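Uncharacterized protein (PDB 4MXN) is of unknown function but probably hydrolyses glycosidic bonds in a polysaccharide, possibly a pectin-like one. Local coordinates at residues A[91-96]-A[146-151]; A[101-106]-A[111-116]. All coordinates share one frame; numbering follows the deposited sequence.

Contact 1: A[91-96]-A[146-151]; sequences YDFKGV and YAPALI
Pro148 CG sits over the face of the Phe93 ring and Val96 CG1 over that of Tyr146, two CH-pi contacts that join 91-96 to 146-151. In the first, Pro148 lays its CG almost on the axis of the Phe93 ring, 3.6 Å from the ring centroid and only 13° off the normal. All six ring carbons of Phe93 feel it at similar range, and CB and CD of the proline flank the central touch. Phe93 reaches this place because its CG stands anti to the carbonyl carbon (chi1 -61°), which swings the ring over the pyrrolidine. In the second, the donor and acceptor sides are exchanged: Val96, of segment 91-96, offers CG1 to the ring of Tyr146. Val96 CG1 is offset toward the rim of that ring and comes nearest Tyr146 CE1, at 3.6 Å, with CZ close behind.

Polar groups flank these two apolar pairs. Tyr146 OH is hydrogen-bonded to Glu140 O, which anchors the ring at its far end, while Asn100 makes weak hydrogen bonds to Gly95 N and Tyr146 O and so bridges the two backbones. Helix 123-136 adds Val126 against both Phe93 and Pro148, and Val130 against Tyr146.

No hydrogen bond passes directly between the two segments, so their direct hold on each other is dispersion and ring-face attraction, buried at Phe93 and Pro148 and more solvent-accessible at Val96.

Contact 2: A[101-106]-A[111-116]; sequences AIIYAD and IGIGGK
Ile103 meets Ile113 tip to tip across the interior, its CG2 3.7 Å from Ile113 CD1. Ile113 CD1 also lies 3.9 Å from Ile103 CD1, so it settles against both branches of the facing isoleucine. Ile113 sends that methyl across by an extended chain: CG1 is anti to the carbonyl carbon and chi2 is 163°, which carries CD1 well out from its own backbone.

One step along, the partners are less equal in length. Ala105 has just its CB to offer, and Ile111 covers the distance by bringing CD1 to 3.5 Å from that CB. Ile111 CG1 sits between its backbone N and carbonyl carbon (chi1 53°), and from there the extended end of the chain points CD1 at the alanine. Both pairs are fully buried and wholly apolar, and no hydrogen bond runs between the segments; their CA atoms stay 8.5 Å apart at Ala105 and Ile111. The touching parts run in nearly opposed directions, 165° apart.

Neighbouring layers continue the same interior. Met153 of strand 151-154 packs on both Ile111 and Ile113, and Leu84 of strand 82-86 on Ile103. Strands 104-106 and 111-114 each pair in parallel with strands of adjoining turns, yet face each other through side chains alone: the hallmark of a parallel beta-helix, with aliphatic residues stacked inside, as in family 28 glycosyl hydrolases.

Leaving strand 82-86, the chain passes through 91-96, the first half of contact 1, and enters 101-106. Four residues later it returns through 111-116, so contact 2 closes a short loop between two faces of the beta-helix. It then runs through strand 118-120 and helix 123-136 before 146-151 completes contact 1, a loop that spans 49 residues and wholly encloses contact 2. The contact centres lie about 14 Å apart, but 146-151 continues beside 101-106: Ile102 N and Ile103 N probably hydrogen-bond to Ala149 O and Leu150 O. Contact 1 thus joins two loops on the side of the beta-helix covered by helix 123-136, while contact 2 spans the interior.

Contact 1: A[91-96]-A[146-151]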
loop_
_atom_site.group_PDB
_atom_site.type_symbol
_atom_site.label_atom_id
_atom_site.label_comp_id
_atom_site.label_asym_id
_atom_site.label_seq_id
_atom_site.Cartn_x
_atom_site.Cartn_y
_atom_site.Cartn_z
ATOM N N TYR A 91 -15.774 0.516 -6.365
ATOM C CA TYR A 91 -16.187 1.854 -5.905
ATOM C C TYR A 91 -15.711 2.202 -4.478
ATOM O O TYR A 91 -15.778 3.375 -4.090
ATOM C CB TYR A 91 -17.707 2.007 -6.040
ATOM C CG TYR A 91 -18.177 1.852 -7.473
ATOM C CD1 TYR A 91 -17.455 2.404 -8.531
ATOM C CD2 TYR A 91 -19.316 1.106 -7.779
ATOM C CE1 TYR A 91 -17.859 2.227 -9.856
ATOM C CE2 TYR A 91 -19.756 0.965 -9.096
ATOM C CZ TYR A 91 -19.028 1.532 -10.131
ATOM O OH TYR A 91 -19.466 1.433 -11.428
ATOM N N ASP A 92 -15.183 1.221 -3.734
ATOM C CA ASP A 92 -14.662 1.464 -2.387
ATOM C C ASP A 92 -13.155 1.859 -2.414
ATOM O O ASP A 92 -12.564 2.090 -1.359
ATOM C CB ASP A 92 -14.897 0.250 -1.482
ATOM C CG ASP A 92 -16.327 0.199 -0.980
ATOM O OD1 ASP A 92 -16.663 0.981 -0.093
ATOM O OD2 ASP A 92 -17.115 -0.568 -1.531
ATOM N N PHE A 93 -12.570 1.995 -3.609
ATOM C CA PHE A 93 -11.193 2.458 -3.788
ATOM C C PHE A 93 -11.221 3.891 -4.408
ATOM O O PHE A 93 -12.265 4.336 -4.867
ATOM C CB PHE A 93 -10.346 1.448 -4.615
ATOM C CG PHE A 93 -10.275 0.110 -3.902
ATOM C CD1 PHE A 93 -9.536 -0.035 -2.731
ATOM C CD2 PHE A 93 -11.017 -0.976 -4.352
ATOM C CE1 PHE A 93 -9.554 -1.244 -2.012
ATOM C CE2 PHE A 93 -11.025 -2.191 -3.641
ATOM C CZ PHE A 93 -10.293 -2.314 -2.478
ATOM N N LYS A 94 -10.094 4.615 -4.346
ATOM C CA LYS A 94 -9.897 6.000 -4.822
ATOM C C LYS A 94 -10.254 6.221 -6.323
ATOM O O LYS A 94 -10.839 7.255 -6.660
ATOM C CB LYS A 94 -8.447 6.436 -4.562
ATOM N N GLY A 95 -9.923 5.270 -7.196
ATOM C CA GLY A 95 -10.257 5.367 -8.618
ATOM C C GLY A 95 -9.246 6.095 -9.486
ATOM O O GLY A 95 -8.125 6.374 -9.041
ATOM N N VAL A 96 -9.648 6.408 -10.743
ATOM C CA VAL A 96 -8.822 7.103 -11.748
ATOM C C VAL A 96 -8.300 8.465 -11.244
ATOM O O VAL A 96 -9.014 9.193 -10.542
ATOM C CB VAL A 96 -9.533 7.279 -13.125
ATOM C CG1 VAL A 96 -9.650 5.952 -13.869
ATOM C CG2 VAL A 96 -10.898 7.957 -12.991
ATOM N N TYR A 146 -8.493 1.306 -12.712
ATOM C CA TYR A 146 -9.261 1.286 -11.466
ATOM C C TYR A 146 -8.729 0.342 -10.385
ATOM O O TYR A 146 -9.027 0.532 -9.198
ATOM C CB TYR A 146 -10.720 0.896 -11.792
ATOM C CG TYR A 146 -11.376 1.874 -12.738
ATOM C CD1 TYR A 146 -12.025 3.007 -12.261
ATOM C CD2 TYR A 146 -11.314 1.690 -14.119
ATOM C CE1 TYR A 146 -12.588 3.938 -13.131
ATOM C CE2 TYR A 146 -11.864 2.620 -14.999
ATOM C CZ TYR A 146 -12.508 3.739 -14.500
ATOM O OH TYR A 146 -13.080 4.637 -15.365
ATOM N N ALA A 147 -8.012 -0.711 -10.783
ATOM C CA ALA A 147 -7.494 -1.686 -9.822
ATOM C C ALA A 147 -6.461 -1.006 -8.900
ATOM O O ALA A 147 -5.546 -0.335 -9.393
ATOM C CB ALA A 147 -6.894 -2.872 -10.556
ATOM N N PRO A 148 -6.648 -1.086 -7.564
ATOM C CA PRO A 148 -5.738 -0.375 -6.678
ATOM C C PRO A 148 -4.425 -1.086 -6.433
ATOM O O PRO A 148 -4.337 -2.317 -6.395
ATOM C CB PRO A 148 -6.528 -0.288 -5.363
ATOM C CG PRO A 148 -7.380 -1.499 -5.355
ATOM C CD PRO A 148 -7.732 -1.746 -6.800
ATOM N N ALA A 149 -3.405 -0.280 -6.184
ATOM C CA ALA A 149 -2.122 -0.750 -5.708
ATOM C C ALA A 149 -2.291 -1.066 -4.217
ATOM O O ALA A 149 -3.337 -0.744 -3.639
ATOM C CB ALA A 149 -1.067 0.339 -5.916
ATOM N N LEU A 150 -1.301 -1.691 -3.580
ATOM C CA LEU A 150 -1.428 -1.901 -2.131
ATOM C C LEU A 150 -1.026 -0.618 -1.412
ATOM O O LEU A 150 -1.730 -0.190 -0.498
ATOM C CB LEU A 150 -0.621 -3.106 -1.646
ATOM C CG LEU A 150 -1.096 -4.448 -2.168
ATOM C CD1 LEU A 150 -0.106 -5.534 -1.856
ATOM C CD2 LEU A 150 -2.431 -4.845 -1.599
ATOM N N ILE A 151 0.069 0.016 -1.877
ATOM C CA ILE A 151 0.617 1.281 -1.373
ATOM C C ILE A 151 0.924 2.209 -2.545
ATOM O O ILE A 151 1.512 1.778 -3.540
ATOM C CB ILE A 151 1.905 1.001 -0.529
ATOM C CG1 ILE A 151 1.589 0.327 0.815
ATOM C CG2 ILE A 151 2.791 2.235 -0.368
ATOM C CD1 ILE A 151 2.903 -0.353 1.462
#

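Contact 2: A[101-106]-A[111-116]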
loop_
_atom_site.group_PDB
_atom_site.type_symbol
_atom_site.label_atom_id
_atom_site.label_comp_id
_atom_site.label_asym_id
_atom_site.label_seq_id
_atom_site.Cartn_x
_atom_site.Cartn_y
_atom_site.Cartn_z
ATOM N N ALA A 101 -4.853 3.251 -4.137
ATOM C CA ALA A 101 -4.299 2.129 -3.388
ATOM C C ALA A 101 -5.075 1.837 -2.118
ATOM O O ALA A 101 -5.959 2.602 -1.771
ATOM C CB ALA A 101 -2.843 2.420 -3.039
ATOM N N ILE A 102 -4.726 0.744 -1.409
ATOM C CA ILE A 102 -5.353 0.418 -0.104
ATOM C C ILE A 102 -4.910 1.485 0.908
ATOM O O ILE A 102 -5.715 1.962 1.712
ATOM C CB ILE A 102 -5.042 -1.022 0.362
ATOM C CG1 ILE A 102 -5.565 -2.045 -0.699
ATOM C CG2 ILE A 102 -5.638 -1.291 1.771
ATOM C CD1 ILE A 102 -5.313 -3.536 -0.342
ATOM N N ILE A 103 -3.626 1.866 0.838
ATOM C CA ILE A 103 -3.056 2.965 1.618
ATOM C C ILE A 103 -2.370 3.888 0.634
ATOM O O ILE A 103 -1.424 3.469 -0.047
ATOM C CB ILE A 103 -2.097 2.550 2.778
ATOM C CG1 ILE A 103 -2.745 1.520 3.717
ATOM C CG2 ILE A 103 -1.649 3.819 3.559
ATOM C CD1 ILE A 103 -1.744 0.830 4.749
ATOM N N TYR A 104 -2.840 5.134 0.555
ATOM C CA TYR A 104 -2.212 6.105 -0.318
ATOM C C TYR A 104 -1.940 7.381 0.440
ATOM O O TYR A 104 -2.538 7.641 1.485
ATOM C CB TYR A 104 -3.052 6.384 -1.600
ATOM C CG TYR A 104 -4.331 7.168 -1.370
ATOM C CD1 TYR A 104 -5.491 6.536 -0.953
ATOM C CD2 TYR A 104 -4.378 8.541 -1.583
ATOM C CE1 TYR A 104 -6.669 7.247 -0.746
ATOM C CE2 TYR A 104 -5.555 9.264 -1.380
ATOM C CZ TYR A 104 -6.697 8.611 -0.960
ATOM O OH TYR A 104 -7.861 9.304 -0.745
ATOM N N ALA A 105 -1.061 8.212 -0.113
ATOM C CA ALA A 105 -0.789 9.521 0.467
ATOM C C ALA A 105 -0.466 10.478 -0.647
ATOM O O ALA A 105 0.250 10.123 -1.581
ATOM C CB ALA A 105 0.339 9.451 1.485
ATOM N N ASP A 106 -1.023 11.675 -0.562
ATOM C CA ASP A 106 -0.834 12.721 -1.546
ATOM C C ASP A 106 -0.310 13.984 -0.866
ATOM O O ASP A 106 -1.040 14.635 -0.116
ATOM C CB ASP A 106 -2.167 12.990 -2.273
ATOM C CG ASP A 106 -2.154 14.143 -3.256
ATOM O OD1 ASP A 106 -1.092 14.397 -3.863
ATOM O OD2 ASP A 106 -3.214 14.782 -3.432
ATOM N N ILE A 111 5.491 10.240 7.113
ATOM C CA ILE A 111 4.453 9.197 7.146
ATOM C C ILE A 111 5.100 7.823 7.117
ATOM O O ILE A 111 6.219 7.653 6.637
ATOM C CB ILE A 111 3.423 9.376 5.999
ATOM C CG1 ILE A 111 4.125 9.471 4.613
ATOM C CG2 ILE A 111 2.522 10.590 6.246
ATOM C CD1 ILE A 111 3.259 9.217 3.457
ATOM N N GLY A 112 4.373 6.835 7.593
ATOM C CA GLY A 112 4.909 5.492 7.615
ATOM C C GLY A 112 3.900 4.375 7.644
ATOM O O GLY A 112 2.732 4.575 7.981
ATOM N N ILE A 113 4.375 3.193 7.242
ATOM C CA ILE A 113 3.673 1.910 7.276
ATOM C C ILE A 113 4.677 0.910 7.821
ATOM O O ILE A 113 5.781 0.805 7.292
ATOM C CB ILE A 113 3.076 1.459 5.910
ATOM C CG1 ILE A 113 2.039 2.477 5.365
ATOM C CG2 ILE A 113 2.439 0.049 6.036
ATOM C CD1 ILE A 113 1.739 2.306 3.922
ATOM N N GLY A 114 4.297 0.204 8.872
ATOM C CA GLY A 114 5.152 -0.784 9.510
ATOM C C GLY A 114 4.383 -1.939 10.107
ATOM O O GLY A 114 3.156 -2.017 9.959
ATOM N N GLY A 115 5.113 -2.816 10.790
ATOM C CA GLY A 115 4.546 -4.006 11.425
ATOM C C GLY A 115 4.740 -5.244 10.577
ATOM O O GLY A 115 4.863 -5.150 9.354
ATOM N N LYS A 116 4.774 -6.419 11.210
ATOM C CA LYS A 116 5.027 -7.676 10.493
ATOM C C LYS A 116 3.755 -8.319 9.925
ATOM O O LYS A 116 3.815 -9.443 9.421
ATOM C CB LYS A 116 5.753 -8.667 11.414
ATOM C CG LYS A 116 7.209 -8.302 11.663
ATOM C CD LYS A 116 7.830 -9.304 12.613
ATOM C CE LYS A 116 9.160 -8.840 13.128
ATOM N NZ LYS A 116 9.779 -9.858 13.996
#